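Local atomic coordinates of unknown protein (Leishmania major, PDB entry 1R75), a protein that is of unknown function but belongs to the DUF1935 family and folds as an all-beta protein of two packed antiparallel sheets. Residues Glu61-Ala67 with Thr127-Ala133; Asn40-Arg44 with Phe55-Ser59; Gly25-Val29 with Glu111-Phe115. One frame throughout, in Å; residues are numbered along the deposited sequence.

Contact 1 of 3, residues Glu61-Ala67 with Thr127-Ala133; sequences ELIIHVA and TLEARTA
T127, I63 and H65 bury the largest areas where strands 62-71 and 123-132 pair antiparallel, at one border of the four-stranded sheet of a beta sandwich. Strand 123-132 is the outermost strand on this side within the chain. Backbone bonds join I63 to R131, H65 to E129 and A67 to T127, each pair giving and receiving one. A67 N donates to T127 O at 2.9 Å, almost straight with an N-H...O angle of 173°.

T127 and H65 meet on the face away from the other sheet. The T127 methyl, CG2, comes to the edge of the imidazole, near the ring plane, 3.8 Å from H65 ND1. The far ring nitrogen, NE2, has a weak hydrogen bond to E104. I63 stands on the same face, alongside R131. Its CG2 branch touches R131 CG at 3.5 Å, so the aliphatic root of the arginine does the packing.

The opposite face turns toward the second sheet. Here L128 CD1 rests against both I64 CG2 and V66 CB, each 3.8 Å away. I64 and L128 also touch L42, and V66 touches F55, so this apolar face joins the sandwich interior. Past the last strand pair, A133 N reaches back to E61 O at 2.8 Å.

Contact 2 of 3, residues Asn40-Arg44 with Phe55-Ser59; sequences NILYR and FYNDS
The beta hairpin of strands 42-47 and 52-57 holds this contact, with Y43 and Y56 as its hydrogen-bonded antiparallel pair. Y43 N gives a bond to Y56 O, and Y56 N returns one to Y43 O, both 2.8 Å long. The pairs on either side, L42 with N57 and R44 with F55, are non-hydrogen-bonded. Beyond the strand pairing, D58 N donates to I41 O at 2.9 Å.

F55 buries the most area here. Its ring lies on the same sheet face as L42 and R44. With chi1 at -167°, L42 points CG away from the backbone N, which brings both methyls over to the neighbouring strand. L42 CD2 meets F55 CD1 at 3.8 Å, and L42 CD1 comes to 3.5 Å from Y56 O. The aliphatic start of R44 packs on the same ring, with R44 CB 3.8 Å from F55 CE1. The guanidinium end leads away and makes cation-pi contacts with Y35 and W53.

On the other face the tyrosines lie side by side and point the same way. Y43 CD2 and Y56 CD2 are 4.1 Å apart. F22 packs edge-to-face with both rings. D58 CB sits at the edge of the Y43 ring.

The buried N57 amide is held from both ends. ND2 bonds to L62 O and V107 O. N57 OD1 touches I41 CG2 and closes an Asx turn by accepting from S59 N at 2.9 Å.

Contact 3 of 3, residues Gly25-Val29 with Glu111-Phe115; sequences GKPTV and ETQMF
K26 joins T112 through one water, where the loop 25-29 lies against the start of strand 112-117. K26 O accepts from this water at 3.0 Å. The water in turn accepts from T112 OG1 at 2.9 Å. P27 comes next and lays its backbone close to the same hydroxyl, with P27 CA 3.1 Å from T112 OG1. The proline also touches Y56 and F22.

T28 gives the direct bond: its N donates to T112 OG1 at 2.9 Å, bent to an N-H...O angle of 142°. T112 chi1 of -59° places OG1 beside its own backbone N and turned to the loop. The two threonine side chains pass one another, each heading for the other's backbone, and T28 OG1 lies 3.3 Å from T112 CB. V29 ends the contact tip to tip with M114. Both valine methyls, V29 CG1 and CG2, are 4.0 Å from M114 CE.

This is a small surface contact. One hydroxyl does most of the polar work, taking the T28 N-H and donating its own O-H to the water. That use of T112 OG1 as acceptor and donor fixes the loop backbone at two places, T28 N directly and K26 O through the water, one on each side of P27.

How the contacts relate
Contacts 1 and 2 pair strands, one in each sheet of the sandwich; contact 3 lays a loop on the sheet of contact 2. Contact 2 is the buried one. Contact 1 is half open, with an apolar inner face and a mixed outer one. Contact 3 lies at the surface. Contacts 1 and 2 meet across the core, where I64 CD1 packs on I41 CG2 at 3.6 Å. Contacts 2 and 3 reach adjacent strands, 52-57 and 112-117, of one sheet, and F55 O accepts from Q113 N at 2.8 Å. Backbone bonds set the register in contacts 1 and 2, with aromatic rings filling out contact 2; contact 3 depends on one side-chain hydroxyl and a water.

Contact 1 of 3, residues Glu61-Ala67 with Thr127-Ala133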
loop_
_atom_site.group_PDB
_atom_site.type_symbol
_atom_site.label_atom_id
_atom_site.label_comp_id
_atom_site.label_asym_id
_atom_site.label_seq_id
_atom_site.Cartn_x
_atom_site.Cartn_y
_atom_site.Cartn_z
ATOM N N GLU A 61 13.593 -8.390 0.933
ATOM C CA GLU A 61 13.288 -9.780 1.298
ATOM C C GLU A 61 11.873 -10.112 1.700
ATOM O O GLU A 61 11.566 -11.330 1.884
ATOM C CB GLU A 61 14.177 -10.266 2.493
ATOM C CG GLU A 61 15.351 -9.393 2.951
ATOM C CD GLU A 61 16.398 -10.193 3.782
ATOM O OE1 GLU A 61 16.004 -11.075 4.624
ATOM O OE2 GLU A 61 17.632 -9.955 3.602
ATOM N N LEU A 62 11.035 -9.083 1.906
ATOM C CA LEU A 62 9.654 -9.287 2.430
ATOM C C LEU A 62 8.573 -8.983 1.406
ATOM O O LEU A 62 8.733 -8.056 0.683
ATOM C CB LEU A 62 9.397 -8.327 3.602
ATOM C CG LEU A 62 10.348 -8.473 4.798
ATOM C CD1 LEU A 62 9.890 -7.595 5.917
ATOM C CD2 LEU A 62 10.344 -9.837 5.251
ATOM N N ILE A 63 7.495 -9.762 1.403
ATOM C CA ILE A 63 6.227 -9.424 0.754
ATOM C C ILE A 63 5.267 -8.938 1.834
ATOM O O ILE A 63 5.168 -9.562 2.911
ATOM C CB ILE A 63 5.653 -10.557 -0.074
ATOM C CG1 ILE A 63 4.298 -10.150 -0.657
ATOM C CG2 ILE A 63 5.438 -11.777 0.667
ATOM C CD1 ILE A 63 3.772 -11.220 -1.621
ATOM N N ILE A 64 4.638 -7.802 1.573
ATOM C CA ILE A 64 3.812 -7.104 2.584
ATOM C C ILE A 64 2.389 -7.156 2.108
ATOM O O ILE A 64 2.126 -6.923 0.933
ATOM C CB ILE A 64 4.272 -5.685 2.817
ATOM C CG1 ILE A 64 5.741 -5.676 3.330
ATOM C CG2 ILE A 64 3.264 -4.910 3.732
ATOM C CD1 ILE A 64 6.343 -4.378 3.357
ATOM N N HIS A 65 1.468 -7.558 2.979
ATOM C CA HIS A 65 0.046 -7.526 2.620
ATOM C C HIS A 65 -0.589 -6.427 3.422
ATOM O O HIS A 65 -0.439 -6.405 4.632
ATOM C CB HIS A 65 -0.648 -8.844 2.991
ATOM C CG HIS A 65 -2.129 -8.846 2.763
ATOM N ND1 HIS A 65 -3.044 -8.964 3.790
ATOM C CD2 HIS A 65 -2.860 -8.697 1.631
ATOM C CE1 HIS A 65 -4.265 -8.880 3.300
ATOM N NE2 HIS A 65 -4.183 -8.741 1.994
ATOM N N VAL A 66 -1.267 -5.496 2.768
ATOM C CA VAL A 66 -1.841 -4.355 3.458
ATOM C C VAL A 66 -3.321 -4.282 3.116
ATOM O O VAL A 66 -3.715 -4.478 1.969
ATOM C CB VAL A 66 -1.079 -3.040 3.206
ATOM C CG1 VAL A 66 -0.903 -2.740 1.766
ATOM C CG2 VAL A 66 -1.747 -1.811 3.961
ATOM N N ALA A 67 -4.153 -4.135 4.130
ATOM C CA ALA A 67 -5.547 -3.838 3.919
ATOM C C ALA A 67 -5.974 -2.661 4.771
ATOM O O ALA A 67 -5.644 -2.585 5.964
ATOM C CB ALA A 67 -6.452 -5.023 4.268
ATOM N N THR A 127 -5.290 -4.702 8.223
ATOM C CA THR A 127 -4.258 -5.769 8.322
ATOM C C THR A 127 -2.984 -5.249 7.773
ATOM O O THR A 127 -2.977 -4.539 6.742
ATOM C CB THR A 127 -4.646 -6.967 7.382
ATOM O OG1 THR A 127 -5.871 -7.541 7.807
ATOM C CG2 THR A 127 -3.598 -8.108 7.445
ATOM N N LEU A 128 -1.876 -5.527 8.452
ATOM C CA LEU A 128 -0.598 -5.193 7.933
ATOM C C LEU A 128 0.317 -6.383 8.326
ATOM O O LEU A 128 0.503 -6.631 9.537
ATOM C CB LEU A 128 -0.143 -3.933 8.488
ATOM C CG LEU A 128 0.956 -3.191 7.813
ATOM C CD1 LEU A 128 1.046 -3.220 6.317
ATOM C CD2 LEU A 128 0.874 -1.694 8.273
ATOM N N GLU A 129 0.706 -7.175 7.337
ATOM C CA GLU A 129 1.428 -8.442 7.563
ATOM C C GLU A 129 2.578 -8.598 6.592
ATOM O O GLU A 129 2.511 -8.108 5.468
ATOM C CB GLU A 129 0.489 -9.622 7.317
ATOM C CG GLU A 129 0.963 -10.909 7.936
ATOM C CD GLU A 129 -0.003 -11.445 9.005
ATOM O OE1 GLU A 129 -1.267 -11.225 8.840
ATOM O OE2 GLU A 129 0.506 -12.069 10.008
ATOM N N ALA A 130 3.675 -9.214 7.009
ATOM C CA ALA A 130 4.738 -9.446 6.086
ATOM C C ALA A 130 5.220 -10.858 6.248
ATOM O O ALA A 130 5.158 -11.409 7.355
ATOM C CB ALA A 130 5.853 -8.477 6.290
ATOM N N ARG A 131 5.747 -11.390 5.147
ATOM C CA ARG A 131 6.375 -12.715 5.182
ATOM C C ARG A 131 7.553 -12.700 4.259
ATOM O O ARG A 131 7.671 -11.796 3.440
ATOM C CB ARG A 131 5.353 -13.786 4.845
ATOM C CG ARG A 131 5.015 -13.954 3.389
ATOM C CD ARG A 131 3.787 -14.840 3.104
ATOM N NE ARG A 131 3.969 -16.260 3.441
ATOM C CZ ARG A 131 3.270 -17.285 2.909
ATOM N NH1 ARG A 131 2.293 -17.083 2.007
ATOM N NH2 ARG A 131 3.553 -18.535 3.292
ATOM N N THR A 132 8.511 -13.627 4.438
ATOM C CA THR A 132 9.661 -13.629 3.528
ATOM C C THR A 132 9.131 -13.899 2.150
ATOM O O THR A 132 8.160 -14.677 1.956
ATOM C CB THR A 132 10.701 -14.784 3.925
ATOM O OG1 THR A 132 9.946 -15.979 4.042
ATOM C CG2 THR A 132 11.127 -14.629 5.200
ATOM N N ALA A 133 9.748 -13.272 1.169
ATOM C CA ALA A 133 9.349 -13.444 -0.187
ATOM C C ALA A 133 9.969 -14.704 -0.816
ATOM O O ALA A 133 10.825 -14.585 -1.666
ATOM C CB ALA A 133 9.688 -12.236 -0.959
#

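Contact 2 of 3, residues Asn40-Arg44 with Phe55-Ser59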
loop_
_atom_site.group_PDB
_atom_site.type_symbol
_atom_site.label_atom_id
_atom_site.label_comp_id
_atom_site.label_asym_id
_atom_site.label_seq_id
_atom_site.Cartn_x
_atom_site.Cartn_y
_atom_site.Cartn_z
ATOM N N ASN A 40 9.162 1.327 9.193
ATOM C CA ASN A 40 9.906 1.858 8.041
ATOM C C ASN A 40 10.304 0.856 6.940
ATOM O O ASN A 40 11.389 0.954 6.344
ATOM C CB ASN A 40 11.155 2.552 8.555
ATOM C CG ASN A 40 10.866 3.360 9.757
ATOM O OD1 ASN A 40 10.082 4.311 9.691
ATOM N ND2 ASN A 40 11.402 2.928 10.914
ATOM N N ILE A 41 9.468 -0.147 6.693
ATOM C CA ILE A 41 9.655 -0.988 5.537
ATOM C C ILE A 41 8.661 -0.548 4.442
ATOM O O ILE A 41 8.968 -0.618 3.257
ATOM C CB ILE A 41 9.403 -2.466 5.878
ATOM C CG1 ILE A 41 10.440 -2.995 6.923
ATOM C CG2 ILE A 41 9.550 -3.303 4.647
ATOM C CD1 ILE A 41 9.928 -4.017 7.906
ATOM N N LEU A 42 7.441 -0.216 4.853
ATOM C CA LEU A 42 6.379 0.158 3.922
ATOM C C LEU A 42 6.147 1.620 3.953
ATOM O O LEU A 42 5.914 2.215 5.019
ATOM C CB LEU A 42 5.063 -0.595 4.251
ATOM C CG LEU A 42 3.981 -0.521 3.168
ATOM C CD1 LEU A 42 4.323 -1.203 1.930
ATOM C CD2 LEU A 42 2.602 -0.980 3.690
ATOM N N TYR A 43 6.098 2.230 2.779
ATOM C CA TYR A 43 5.802 3.675 2.687
ATOM C C TYR A 43 4.527 3.860 1.956
ATOM O O TYR A 43 4.373 3.239 0.895
ATOM C CB TYR A 43 6.900 4.389 1.917
ATOM C CG TYR A 43 8.202 4.349 2.696
ATOM C CD1 TYR A 43 8.536 5.382 3.570
ATOM C CD2 TYR A 43 9.008 3.243 2.644
ATOM C CE1 TYR A 43 9.729 5.335 4.325
ATOM C CE2 TYR A 43 10.169 3.171 3.382
ATOM C CZ TYR A 43 10.536 4.242 4.197
ATOM O OH TYR A 43 11.655 4.136 4.979
ATOM N N ARG A 44 3.656 4.712 2.470
ATOM C CA ARG A 44 2.508 5.227 1.755
ATOM C C ARG A 44 2.898 6.483 1.015
ATOM O O ARG A 44 3.461 7.380 1.630
ATOM C CB ARG A 44 1.385 5.490 2.721
ATOM C CG ARG A 44 0.174 6.114 2.158
ATOM C CD ARG A 44 -0.994 6.077 3.153
ATOM N NE ARG A 44 -0.744 6.930 4.323
ATOM C CZ ARG A 44 -1.061 8.162 4.416
ATOM N NH1 ARG A 44 -1.650 8.782 3.398
ATOM N NH2 ARG A 44 -0.805 8.803 5.578
ATOM N N PHE A 55 1.735 2.347 -2.393
ATOM C CA PHE A 55 2.642 1.789 -1.393
ATOM C C PHE A 55 3.938 1.353 -2.050
ATOM O O PHE A 55 3.960 0.798 -3.177
ATOM C CB PHE A 55 1.988 0.571 -0.719
ATOM C CG PHE A 55 0.888 0.929 0.170
ATOM C CD1 PHE A 55 1.123 1.627 1.338
ATOM C CD2 PHE A 55 -0.414 0.562 -0.148
ATOM C CE1 PHE A 55 0.011 1.942 2.230
ATOM C CE2 PHE A 55 -1.478 0.848 0.704
ATOM C CZ PHE A 55 -1.257 1.595 1.881
ATOM N N TYR A 56 5.023 1.617 -1.355
ATOM C CA TYR A 56 6.351 1.195 -1.765
ATOM C C TYR A 56 6.951 0.336 -0.645
ATOM O O TYR A 56 6.876 0.714 0.522
ATOM C CB TYR A 56 7.233 2.427 -2.111
ATOM C CG TYR A 56 8.682 2.069 -2.238
ATOM C CD1 TYR A 56 9.123 1.277 -3.300
ATOM C CD2 TYR A 56 9.602 2.470 -1.294
ATOM C CE1 TYR A 56 10.444 0.866 -3.388
ATOM C CE2 TYR A 56 10.931 2.067 -1.366
ATOM C CZ TYR A 56 11.340 1.312 -2.424
ATOM O OH TYR A 56 12.616 0.906 -2.524
ATOM N N ASN A 57 7.493 -0.815 -1.004
ATOM C CA ASN A 57 8.101 -1.755 -0.087
ATOM C C ASN A 57 9.641 -1.620 -0.312
ATOM O O ASN A 57 10.149 -1.970 -1.384
ATOM C CB ASN A 57 7.519 -3.132 -0.379
ATOM C CG ASN A 57 8.220 -4.276 0.418
ATOM O OD1 ASN A 57 9.207 -4.074 1.160
ATOM N ND2 ASN A 57 7.706 -5.465 0.243
ATOM N N ASP A 58 10.335 -1.017 0.676
ATOM C CA ASP A 58 11.796 -0.851 0.641
ATOM C C ASP A 58 12.605 -2.074 1.196
ATOM O O ASP A 58 13.818 -2.018 1.345
ATOM C CB ASP A 58 12.143 0.422 1.398
ATOM C CG ASP A 58 13.538 0.937 1.085
ATOM O OD1 ASP A 58 13.964 0.931 -0.099
ATOM O OD2 ASP A 58 14.241 1.368 2.008
ATOM N N SER A 59 11.936 -3.175 1.469
ATOM C CA SER A 59 12.608 -4.401 1.778
ATOM C C SER A 59 13.088 -5.131 0.553
ATOM O O SER A 59 12.410 -5.191 -0.439
ATOM C CB SER A 59 11.680 -5.345 2.539
ATOM O OG SER A 59 12.428 -6.471 2.905
#

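Contact 3 of 3, residues Gly25-Val29 with Glu111-Phe115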
loop_
_atom_site.group_PDB
_atom_site.type_symbol
_atom_site.label_atom_id
_atom_site.label_comp_id
_atom_site.label_asym_id
_atom_site.label_seq_id
_atom_site.Cartn_x
_atom_site.Cartn_y
_atom_site.Cartn_z
ATOM N N GLY A 25 15.989 0.957 -2.904
ATOM C CA GLY A 25 15.311 1.157 -4.151
ATOM C C GLY A 25 14.541 2.435 -4.050
ATOM O O GLY A 25 14.732 3.181 -3.135
ATOM N N LYS A 26 13.689 2.700 -5.035
ATOM C CA LYS A 26 12.818 3.852 -4.967
ATOM C C LYS A 26 11.457 3.532 -5.565
ATOM O O LYS A 26 11.355 2.737 -6.463
ATOM C CB LYS A 26 13.406 5.044 -5.709
ATOM C CG LYS A 26 13.937 4.741 -7.048
ATOM C CD LYS A 26 14.526 6.009 -7.674
ATOM C CE LYS A 26 14.850 5.789 -9.150
ATOM N NZ LYS A 26 14.760 7.073 -9.912
ATOM N N PRO A 27 10.445 4.248 -5.092
ATOM C CA PRO A 27 9.114 4.184 -5.686
ATOM C C PRO A 27 9.120 4.600 -7.143
ATOM O O PRO A 27 10.042 5.324 -7.589
ATOM C CB PRO A 27 8.323 5.190 -4.874
ATOM C CG PRO A 27 9.069 5.432 -3.680
ATOM C CD PRO A 27 10.519 5.268 -4.026
ATOM N N THR A 28 8.106 4.171 -7.899
ATOM C CA THR A 28 8.091 4.507 -9.317
ATOM C C THR A 28 7.386 5.817 -9.527
ATOM O O THR A 28 7.357 6.335 -10.651
ATOM C CB THR A 28 7.401 3.436 -10.102
ATOM O OG1 THR A 28 6.123 3.135 -9.501
ATOM C CG2 THR A 28 8.218 2.161 -10.015
ATOM N N VAL A 29 6.781 6.338 -8.458
ATOM C CA VAL A 29 6.097 7.609 -8.529
ATOM C C VAL A 29 6.521 8.489 -7.367
ATOM O O VAL A 29 6.853 8.016 -6.279
ATOM C CB VAL A 29 4.574 7.421 -8.489
ATOM C CG1 VAL A 29 4.104 6.703 -9.732
ATOM C CG2 VAL A 29 4.117 6.686 -7.214
ATOM N N GLU A 111 8.905 -3.047 -4.822
ATOM C CA GLU A 111 7.847 -2.730 -5.700
ATOM C C GLU A 111 7.057 -1.561 -5.229
ATOM O O GLU A 111 6.921 -1.333 -4.045
ATOM C CB GLU A 111 6.927 -3.939 -5.772
ATOM C CG GLU A 111 6.043 -4.098 -6.944
ATOM C CD GLU A 111 5.346 -5.475 -6.909
ATOM O OE1 GLU A 111 4.532 -5.730 -5.957
ATOM O OE2 GLU A 111 5.655 -6.327 -7.825
ATOM N N THR A 112 6.494 -0.824 -6.181
ATOM C CA THR A 112 5.435 0.173 -5.944
ATOM C C THR A 112 4.073 -0.394 -6.427
ATOM O O THR A 112 3.998 -0.875 -7.567
ATOM C CB THR A 112 5.741 1.478 -6.702
ATOM O OG1 THR A 112 7.010 2.023 -6.286
ATOM C CG2 THR A 112 4.824 2.638 -6.307
ATOM N N GLN A 113 3.053 -0.440 -5.573
ATOM C CA GLN A 113 1.691 -0.793 -5.934
ATOM C C GLN A 113 0.806 0.444 -5.824
ATOM O O GLN A 113 0.637 0.980 -4.727
ATOM C CB GLN A 113 1.179 -1.977 -5.059
ATOM C CG GLN A 113 1.820 -3.265 -5.436
ATOM C CD GLN A 113 1.077 -3.924 -6.641
ATOM O OE1 GLN A 113 0.568 -3.244 -7.514
ATOM N NE2 GLN A 113 0.974 -5.212 -6.629
ATOM N N MET A 114 0.135 0.843 -6.928
ATOM C CA MET A 114 -1.012 1.771 -6.860
ATOM C C MET A 114 -2.128 1.096 -6.021
ATOM O O MET A 114 -2.361 -0.097 -6.102
ATOM C CB MET A 114 -1.523 2.059 -8.294
ATOM C CG MET A 114 -0.498 2.781 -9.108
ATOM S SD MET A 114 -0.210 4.485 -8.363
ATOM C CE MET A 114 1.278 4.178 -8.489
ATOM N N PHE A 115 -2.763 1.893 -5.179
ATOM C CA PHE A 115 -3.712 1.417 -4.238
ATOM C C PHE A 115 -5.100 1.933 -4.478
ATOM O O PHE A 115 -6.062 1.137 -4.836
ATOM C CB PHE A 115 -3.161 1.756 -2.862
ATOM C CG PHE A 115 -3.938 1.118 -1.733
ATOM C CD1 PHE A 115 -4.152 -0.232 -1.725
ATOM C CD2 PHE A 115 -4.444 1.904 -0.643
ATOM C CE1 PHE A 115 -4.846 -0.844 -0.659
ATOM C CE2 PHE A 115 -5.190 1.289 0.359
ATOM C CZ PHE A 115 -5.348 -0.088 0.353
HETATM O O HOH W 1 9.389 0.563 -6.961
#